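PDB 3EUO: type III Pentaketide Synthase from Neurospora crassa, which probably acts as an acyltransferase of the chalcone and stilbene synthase family, making pentaketides as a type III polyketide synthase. Local coordinates for residues A[10-15]-A[335-340]; A[171-176]-A[330-335]. All blocks are in the same frame, centred on the assembly; numbering follows the deposited sequence.

Contact 1 of 2, residues A[10-15]-A[335-340]; sequences VQYPPY and IFSVLN
With OG anti to its backbone N (chi1 -175°), Ser337 extends its hydroxyl from helix 334-342 toward segment 10-15, where Tyr12, its CG anti to the carbonyl carbon (chi1 -76°), brings its phenol tip to meet it. The two hydroxyls join in a hydrogen bond of 2.8 Å between Tyr12 OH and Ser337 OG, and Arg323 NE adds a weak bond to the same serine oxygen. The Tyr12 ring is also stacked with His327, which probably helps to hold the ring in place. Val10, the penultimate residue of strand 4-11, lays one methyl against the Ser337 hydroxyl and the other between Ser337 and Asn340. CG1 lies 3.7 Å from Ser337 OG, whereas Val10 CG2 rests 3.7 Å from Ser337 CA and 3.5 Å from Asn340 ND2, the side chains of Val10 and Asn340 crossing obliquely. Asn340 OD1 is hydrogen-bonded to Arg343 NH2. An alanine in place of Val10 would lack both methyls and would probably loosen the packing against Ser337 and Asn340. Helix 334-342 thus packs on the mixed sheet near the centre of the chain, consistent with the layered alpha/beta arrangement of the thiolase fold.

Contact 2 of 2, residues A[171-176]-A[330-335]; sequences VLALEV and SSSATI
Glu175 OE1 is gripped by three hydrogen bonds, from Thr110 OG1, Cys111 N and Thr112 OG1, while the second oxygen of the same carboxylate reaches across to segment 330-335. There Ser332 OG donates a short bond of 2.6 Å to Glu175 OE2, on the anti lone pair that points away from OE1. With this many donors around a buried carboxylate, Glu175 is likely to be ionised. Its chain is folded to get there: CG is anti to the carbonyl carbon, and the bend at chi2 (-73°) swings the carboxylate over to the serine. Ser332 answers from the crowded rotamer, its OG between the backbone N and carbonyl carbon (chi1 71°). The methylenes of the glutamate lie against backbone, with Glu175 CG 3.5 Å from Ser330 O, and Ser331 CB packs alongside at 3.7 Å from Glu175 CG. Two residues back, on the same face of the strand, Ala173 CB is wedged 3.4 Å from Ser332 OG and 3.6 Å from Ala333 CA, an approach that the small side chains permit. Ser331 O accepts from both Thr334 N and Thr334 OG1, bracing the turn. The contact ties the N-terminal to the C-terminal family region of this thiolase-like fold in its buried core. Strand 168-175 lies between strands 105-109 and 204-211, and segment 330-335 reaches all three, through Ser332 on Thr109 and Ala333 O bonded to Ser206 OG; on the other face Leu172 and Leu174 pack against helix 70-96.

In the fold
Strand 4-11 is the first of the chain, and the segment at its end, 10-15, is met again only after 319 intervening residues, when contact 1 closes on helix 334-342. Contact 2 is nested inside that loop: strand 168-175, reached midway, is joined by 330-335, whose last residues already belong to the helix that continues into contact 1, and Ile335 belongs to both ranges. The centres lie about 8 Å apart. The contacts also touch each other, Tyr12 against Ser330 and the Phe336 ring against the carbonyl oxygen of Val171. Together they fasten two strands of one mixed sheet, separated across it by strand 204-211, to successive parts of a late helix and its leading turn.

Contact 1 of 2, residues A[10-15]-A[335-340]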
ATOM      1  N   VAL A  10     -10.821 -15.716 -10.775  1.00 15.13           N
ATOM      2  CA  VAL A  10     -10.419 -16.290  -9.501  1.00 15.52           C
ATOM      3  C   VAL A  10      -9.509 -17.466  -9.795  1.00 15.58           C
ATOM      4  O   VAL A  10      -9.770 -18.249 -10.713  1.00 15.15           O
ATOM      5  CB  VAL A  10     -11.646 -16.762  -8.681  1.00 15.68           C
ATOM      6  CG1 VAL A  10     -11.217 -17.401  -7.352  1.00 16.14           C
ATOM      7  CG2 VAL A  10     -12.607 -15.600  -8.430  1.00 16.01           C
ATOM      8  N   GLN A  11      -8.430 -17.580  -9.027  1.00 15.12           N
ATOM      9  CA  GLN A  11      -7.548 -18.731  -9.153  1.00 15.82           C
ATOM     10  C   GLN A  11      -7.101 -19.216  -7.785  1.00 15.62           C
ATOM     11  O   GLN A  11      -6.270 -18.587  -7.123  1.00 15.52           O
ATOM     12  CB  GLN A  11      -6.340 -18.426 -10.050  1.00 15.95           C
ATOM     13  CG  GLN A  11      -5.434 -19.630 -10.298  1.00 18.38           C
ATOM     14  CD  GLN A  11      -6.099 -20.713 -11.136  1.00 21.55           C
ATOM     15  OE1 GLN A  11      -6.932 -20.432 -11.998  1.00 21.60           O
ATOM     16  NE2 GLN A  11      -5.725 -21.961 -10.885  1.00 24.97           N
ATOM     17  N   TYR A  12      -7.681 -20.333  -7.365  1.00 15.92           N
ATOM     18  CA  TYR A  12      -7.231 -21.024  -6.174  1.00 15.80           C
ATOM     19  C   TYR A  12      -6.028 -21.891  -6.538  1.00 15.88           C
ATOM     20  O   TYR A  12      -5.899 -22.315  -7.693  1.00 15.97           O
ATOM     21  CB  TYR A  12      -8.367 -21.878  -5.590  1.00 15.78           C
ATOM     22  CG  TYR A  12      -9.419 -21.078  -4.843  1.00 15.90           C
ATOM     23  CD1 TYR A  12      -9.183 -20.616  -3.547  1.00 14.92           C
ATOM     24  CD2 TYR A  12     -10.661 -20.789  -5.431  1.00 15.86           C
ATOM     25  CE1 TYR A  12     -10.158 -19.880  -2.846  1.00 16.34           C
ATOM     26  CE2 TYR A  12     -11.636 -20.060  -4.742  1.00 15.76           C
ATOM     27  CZ  TYR A  12     -11.378 -19.604  -3.453  1.00 16.10           C
ATOM     28  OH  TYR A  12     -12.338 -18.875  -2.767  1.00 16.32           O
ATOM     29  N   PRO A  13      -5.131 -22.140  -5.570  1.00 16.19           N
ATOM     30  CA  PRO A  13      -4.003 -23.044  -5.787  1.00 16.68           C
ATOM     31  C   PRO A  13      -4.446 -24.510  -5.915  1.00 17.42           C
ATOM     32  O   PRO A  13      -5.636 -24.804  -5.736  1.00 17.22           O
ATOM     33  CB  PRO A  13      -3.133 -22.825  -4.546  1.00 16.43           C
ATOM     34  CG  PRO A  13      -4.081 -22.323  -3.506  1.00 16.66           C
ATOM     35  CD  PRO A  13      -5.120 -21.553  -4.216  1.00 16.30           C
ATOM     36  N   PRO A  14      -3.503 -25.419  -6.241  1.00 18.00           N
ATOM     37  CA  PRO A  14      -3.810 -26.826  -6.547  1.00 18.85           C
ATOM     38  C   PRO A  14      -4.372 -27.663  -5.399  1.00 19.09           C
ATOM     39  O   PRO A  14      -5.093 -28.632  -5.657  1.00 19.56           O
ATOM     40  CB  PRO A  14      -2.445 -27.403  -6.946  1.00 18.77           C
ATOM     41  CG  PRO A  14      -1.603 -26.225  -7.303  1.00 19.06           C
ATOM     42  CD  PRO A  14      -2.061 -25.148  -6.375  1.00 18.57           C
ATOM     43  N   TYR A  15      -4.036 -27.316  -4.156  1.00 18.98           N
ATOM     44  CA  TYR A  15      -4.293 -28.205  -3.019  1.00 19.29           C
ATOM     45  C   TYR A  15      -5.505 -27.789  -2.189  1.00 19.00           C
ATOM     46  O   TYR A  15      -5.810 -26.601  -2.056  1.00 18.56           O
ATOM     47  CB  TYR A  15      -3.047 -28.342  -2.134  1.00 19.91           C
ATOM     48  CG  TYR A  15      -1.833 -28.870  -2.866  1.00 21.00           C
ATOM     49  CD1 TYR A  15      -1.539 -30.238  -2.877  1.00 21.78           C
ATOM     50  CD2 TYR A  15      -0.981 -28.007  -3.560  1.00 21.87           C
ATOM     51  CE1 TYR A  15      -0.423 -30.724  -3.553  1.00 21.97           C
ATOM     52  CE2 TYR A  15       0.139 -28.488  -4.242  1.00 22.58           C
ATOM     53  CZ  TYR A  15       0.409 -29.847  -4.230  1.00 21.87           C
ATOM     54  OH  TYR A  15       1.516 -30.323  -4.903  1.00 23.09           O
ATOM     55  N   ILE A 335     -13.501 -11.949  -1.214  1.00 13.36           N
ATOM     56  CA  ILE A 335     -14.695 -11.205  -1.616  1.00 13.10           C
ATOM     57  C   ILE A 335     -14.949 -11.257  -3.121  1.00 13.05           C
ATOM     58  O   ILE A 335     -16.099 -11.422  -3.537  1.00 12.78           O
ATOM     59  CB  ILE A 335     -14.765  -9.751  -1.042  1.00 13.37           C
ATOM     60  CG1 ILE A 335     -16.160  -9.135  -1.251  1.00 13.90           C
ATOM     61  CG2 ILE A 335     -13.690  -8.852  -1.648  1.00 12.63           C
ATOM     62  CD1 ILE A 335     -17.314  -9.968  -0.693  1.00 13.86           C
ATOM     63  N   PHE A 336     -13.897 -11.136  -3.936  1.00 13.17           N
ATOM     64  CA  PHE A 336     -14.098 -11.221  -5.391  1.00 13.21           C
ATOM     65  C   PHE A 336     -14.462 -12.647  -5.797  1.00 13.44           C
ATOM     66  O   PHE A 336     -15.191 -12.857  -6.772  1.00 13.51           O
ATOM     67  CB  PHE A 336     -12.880 -10.719  -6.188  1.00 13.62           C
ATOM     68  CG  PHE A 336     -12.541  -9.250  -5.973  1.00 12.84           C
ATOM     69  CD1 PHE A 336     -13.488  -8.342  -5.516  1.00 14.68           C
ATOM     70  CD2 PHE A 336     -11.259  -8.782  -6.281  1.00 13.79           C
ATOM     71  CE1 PHE A 336     -13.163  -6.992  -5.325  1.00 14.32           C
ATOM     72  CE2 PHE A 336     -10.925  -7.442  -6.105  1.00 14.27           C
ATOM     73  CZ  PHE A 336     -11.877  -6.542  -5.626  1.00 14.68           C
ATOM     74  N   SER A 337     -13.955 -13.620  -5.040  1.00 13.58           N
ATOM     75  CA  SER A 337     -14.308 -15.021  -5.226  1.00 13.86           C
ATOM     76  C   SER A 337     -15.800 -15.239  -4.968  1.00 13.87           C
ATOM     77  O   SER A 337     -16.471 -15.926  -5.742  1.00 13.36           O
ATOM     78  CB  SER A 337     -13.461 -15.913  -4.314  1.00 14.51           C
ATOM     79  OG  SER A 337     -13.708 -17.278  -4.573  1.00 16.15           O
ATOM     80  N   VAL A 338     -16.303 -14.636  -3.889  1.00 13.97           N
ATOM     81  CA  VAL A 338     -17.745 -14.605  -3.593  1.00 14.11           C
ATOM     82  C   VAL A 338     -18.566 -13.953  -4.728  1.00 14.63           C
ATOM     83  O   VAL A 338     -19.548 -14.537  -5.203  1.00 14.93           O
ATOM     84  CB  VAL A 338     -18.021 -13.927  -2.225  1.00 14.02           C
ATOM     85  CG1 VAL A 338     -19.522 -13.735  -1.991  1.00 13.74           C
ATOM     86  CG2 VAL A 338     -17.393 -14.747  -1.085  1.00 14.39           C
ATOM     87  N   LEU A 339     -18.154 -12.768  -5.180  1.00 14.89           N
ATOM     88  CA  LEU A 339     -18.858 -12.088  -6.276  1.00 14.97           C
ATOM     89  C   LEU A 339     -18.840 -12.861  -7.602  1.00 15.18           C
ATOM     90  O   LEU A 339     -19.831 -12.838  -8.360  1.00 15.10           O
ATOM     91  CB  LEU A 339     -18.326 -10.668  -6.474  1.00 14.99           C
ATOM     92  CG  LEU A 339     -18.686  -9.673  -5.373  1.00 15.88           C
ATOM     93  CD1 LEU A 339     -17.841  -8.433  -5.552  1.00 16.22           C
ATOM     94  CD2 LEU A 339     -20.175  -9.324  -5.409  1.00 16.97           C
ATOM     95  N   ASN A 340     -17.730 -13.547  -7.873  1.00 14.84           N
ATOM     96  CA  ASN A 340     -17.621 -14.403  -9.047  1.00 15.48           C
ATOM     97  C   ASN A 340     -18.576 -15.594  -8.934  1.00 15.50           C
ATOM     98  O   ASN A 340     -19.305 -15.922  -9.873  1.00 15.39           O
ATOM     99  CB  ASN A 340     -16.177 -14.887  -9.217  1.00 15.40           C
ATOM    100  CG  ASN A 340     -15.951 -15.618 -10.533  1.00 16.98           C
ATOM    101  OD1 ASN A 340     -16.395 -15.169 -11.591  1.00 18.35           O
ATOM    102  ND2 ASN A 340     -15.255 -16.744 -10.468  1.00 17.04           N
TER

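Contact 2 of 2, residues A[171-176]-A[330-335]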
ATOM      1  N   VAL A 171      -8.219  -4.678 -10.590  1.00 11.57           N
ATOM      2  CA  VAL A 171      -8.302  -4.713  -9.124  1.00 11.30           C
ATOM      3  C   VAL A 171      -7.974  -6.125  -8.652  1.00 11.32           C
ATOM      4  O   VAL A 171      -8.683  -7.072  -8.987  1.00 11.63           O
ATOM      5  CB  VAL A 171      -9.695  -4.313  -8.603  1.00 11.46           C
ATOM      6  CG1 VAL A 171      -9.625  -3.977  -7.104  1.00 10.15           C
ATOM      7  CG2 VAL A 171     -10.258  -3.125  -9.387  1.00 11.27           C
ATOM      8  N   LEU A 172      -6.916  -6.262  -7.857  1.00 11.28           N
ATOM      9  CA  LEU A 172      -6.335  -7.579  -7.604  1.00 11.08           C
ATOM     10  C   LEU A 172      -6.052  -7.838  -6.125  1.00 10.98           C
ATOM     11  O   LEU A 172      -5.504  -6.982  -5.440  1.00 11.14           O
ATOM     12  CB  LEU A 172      -5.039  -7.741  -8.423  1.00 11.11           C
ATOM     13  CG  LEU A 172      -4.175  -9.004  -8.228  1.00 11.63           C
ATOM     14  CD1 LEU A 172      -4.879 -10.246  -8.765  1.00 11.74           C
ATOM     15  CD2 LEU A 172      -2.795  -8.831  -8.879  1.00 11.20           C
ATOM     16  N   ALA A 173      -6.419  -9.028  -5.655  1.00 10.87           N
ATOM     17  CA  ALA A 173      -6.052  -9.472  -4.305  1.00 10.78           C
ATOM     18  C   ALA A 173      -5.353 -10.816  -4.371  1.00 11.43           C
ATOM     19  O   ALA A 173      -5.809 -11.733  -5.065  1.00 11.61           O
ATOM     20  CB  ALA A 173      -7.276  -9.558  -3.418  1.00 11.34           C
ATOM     21  N   LEU A 174      -4.232 -10.926  -3.669  1.00 11.01           N
ATOM     22  CA  LEU A 174      -3.523 -12.192  -3.560  1.00 10.80           C
ATOM     23  C   LEU A 174      -3.111 -12.403  -2.113  1.00 10.95           C
ATOM     24  O   LEU A 174      -2.493 -11.526  -1.501  1.00 10.65           O
ATOM     25  CB  LEU A 174      -2.302 -12.199  -4.489  1.00 10.62           C
ATOM     26  CG  LEU A 174      -1.226 -13.278  -4.301  1.00 10.79           C
ATOM     27  CD1 LEU A 174      -1.760 -14.691  -4.574  1.00 11.48           C
ATOM     28  CD2 LEU A 174      -0.030 -12.980  -5.195  1.00 10.76           C
ATOM     29  N   GLU A 175      -3.444 -13.571  -1.570  1.00 11.13           N
ATOM     30  CA  GLU A 175      -3.042 -13.910  -0.207  1.00 11.23           C
ATOM     31  C   GLU A 175      -2.520 -15.333  -0.167  1.00 11.28           C
ATOM     32  O   GLU A 175      -3.124 -16.235  -0.746  1.00 11.13           O
ATOM     33  CB  GLU A 175      -4.197 -13.746   0.794  1.00 11.15           C
ATOM     34  CG  GLU A 175      -4.857 -12.358   0.805  1.00 12.52           C
ATOM     35  CD  GLU A 175      -4.014 -11.257   1.444  1.00 13.71           C
ATOM     36  OE1 GLU A 175      -2.849 -11.491   1.846  1.00 12.37           O
ATOM     37  OE2 GLU A 175      -4.536 -10.124   1.541  1.00 12.50           O
ATOM     38  N   VAL A 176      -1.365 -15.501   0.463  1.00 11.10           N
ATOM     39  CA  VAL A 176      -0.814 -16.824   0.760  1.00 11.59           C
ATOM     40  C   VAL A 176      -0.598 -16.872   2.271  1.00 11.82           C
ATOM     41  O   VAL A 176       0.407 -16.369   2.788  1.00 12.47           O
ATOM     42  CB  VAL A 176       0.513 -17.098   0.012  1.00 11.50           C
ATOM     43  CG1 VAL A 176       1.051 -18.495   0.360  1.00 12.73           C
ATOM     44  CG2 VAL A 176       0.321 -16.966  -1.506  1.00 11.77           C
ATOM     45  N   SER A 330      -9.834 -16.689   2.637  1.00 12.99           N
ATOM     46  CA  SER A 330      -8.634 -16.328   1.870  1.00 13.00           C
ATOM     47  C   SER A 330      -8.302 -14.841   2.013  1.00 13.26           C
ATOM     48  O   SER A 330      -7.753 -14.232   1.092  1.00 12.76           O
ATOM     49  CB  SER A 330      -8.800 -16.699   0.386  1.00 13.29           C
ATOM     50  OG  SER A 330      -9.096 -18.077   0.232  1.00 14.23           O
ATOM     51  N   SER A 331      -8.630 -14.279   3.180  1.00 13.02           N
ATOM     52  CA  SER A 331      -8.391 -12.866   3.490  1.00 13.04           C
ATOM     53  C   SER A 331      -8.928 -11.955   2.368  1.00 12.81           C
ATOM     54  O   SER A 331     -10.059 -12.150   1.915  1.00 12.86           O
ATOM     55  CB  SER A 331      -6.909 -12.637   3.820  1.00 13.04           C
ATOM     56  OG  SER A 331      -6.649 -11.288   4.159  1.00 12.77           O
ATOM     57  N   SER A 332      -8.132 -10.997   1.893  1.00 12.66           N
ATOM     58  CA  SER A 332      -8.618 -10.004   0.925  1.00 12.82           C
ATOM     59  C   SER A 332      -9.103 -10.584  -0.412  1.00 12.69           C
ATOM     60  O   SER A 332      -9.858  -9.926  -1.131  1.00 12.65           O
ATOM     61  CB  SER A 332      -7.543  -8.943   0.648  1.00 13.17           C
ATOM     62  OG  SER A 332      -6.478  -9.497  -0.108  1.00 13.78           O
ATOM     63  N   ALA A 333      -8.658 -11.799  -0.739  1.00 12.40           N
ATOM     64  CA  ALA A 333      -8.996 -12.432  -2.025  1.00 12.64           C
ATOM     65  C   ALA A 333     -10.388 -13.072  -2.050  1.00 12.86           C
ATOM     66  O   ALA A 333     -10.903 -13.409  -3.121  1.00 12.45           O
ATOM     67  CB  ALA A 333      -7.926 -13.460  -2.410  1.00 12.84           C
ATOM     68  N   THR A 334     -11.005 -13.232  -0.882  1.00 12.96           N
ATOM     69  CA  THR A 334     -12.248 -13.996  -0.805  1.00 13.73           C
ATOM     70  C   THR A 334     -13.442 -13.263  -1.407  1.00 13.41           C
ATOM     71  O   THR A 334     -14.302 -13.891  -2.031  1.00 13.34           O
ATOM     72  CB  THR A 334     -12.605 -14.399   0.640  1.00 14.14           C
ATOM     73  OG1 THR A 334     -11.440 -14.903   1.299  1.00 15.26           O
ATOM     74  CG2 THR A 334     -13.682 -15.482   0.640  1.00 14.93           C
ATOM     75  N   ILE A 335     -13.501 -11.949  -1.214  1.00 13.36           N
ATOM     76  CA  ILE A 335     -14.695 -11.205  -1.616  1.00 13.10           C
ATOM     77  C   ILE A 335     -14.949 -11.257  -3.121  1.00 13.05           C
ATOM     78  O   ILE A 335     -16.099 -11.422  -3.537  1.00 12.78           O
ATOM     79  CB  ILE A 335     -14.765  -9.751  -1.042  1.00 13.37           C
ATOM     80  CG1 ILE A 335     -16.160  -9.135  -1.251  1.00 13.90           C
ATOM     81  CG2 ILE A 335     -13.690  -8.852  -1.648  1.00 12.63           C
ATOM     82  CD1 ILE A 335     -17.314  -9.968  -0.693  1.00 13.86           C
TER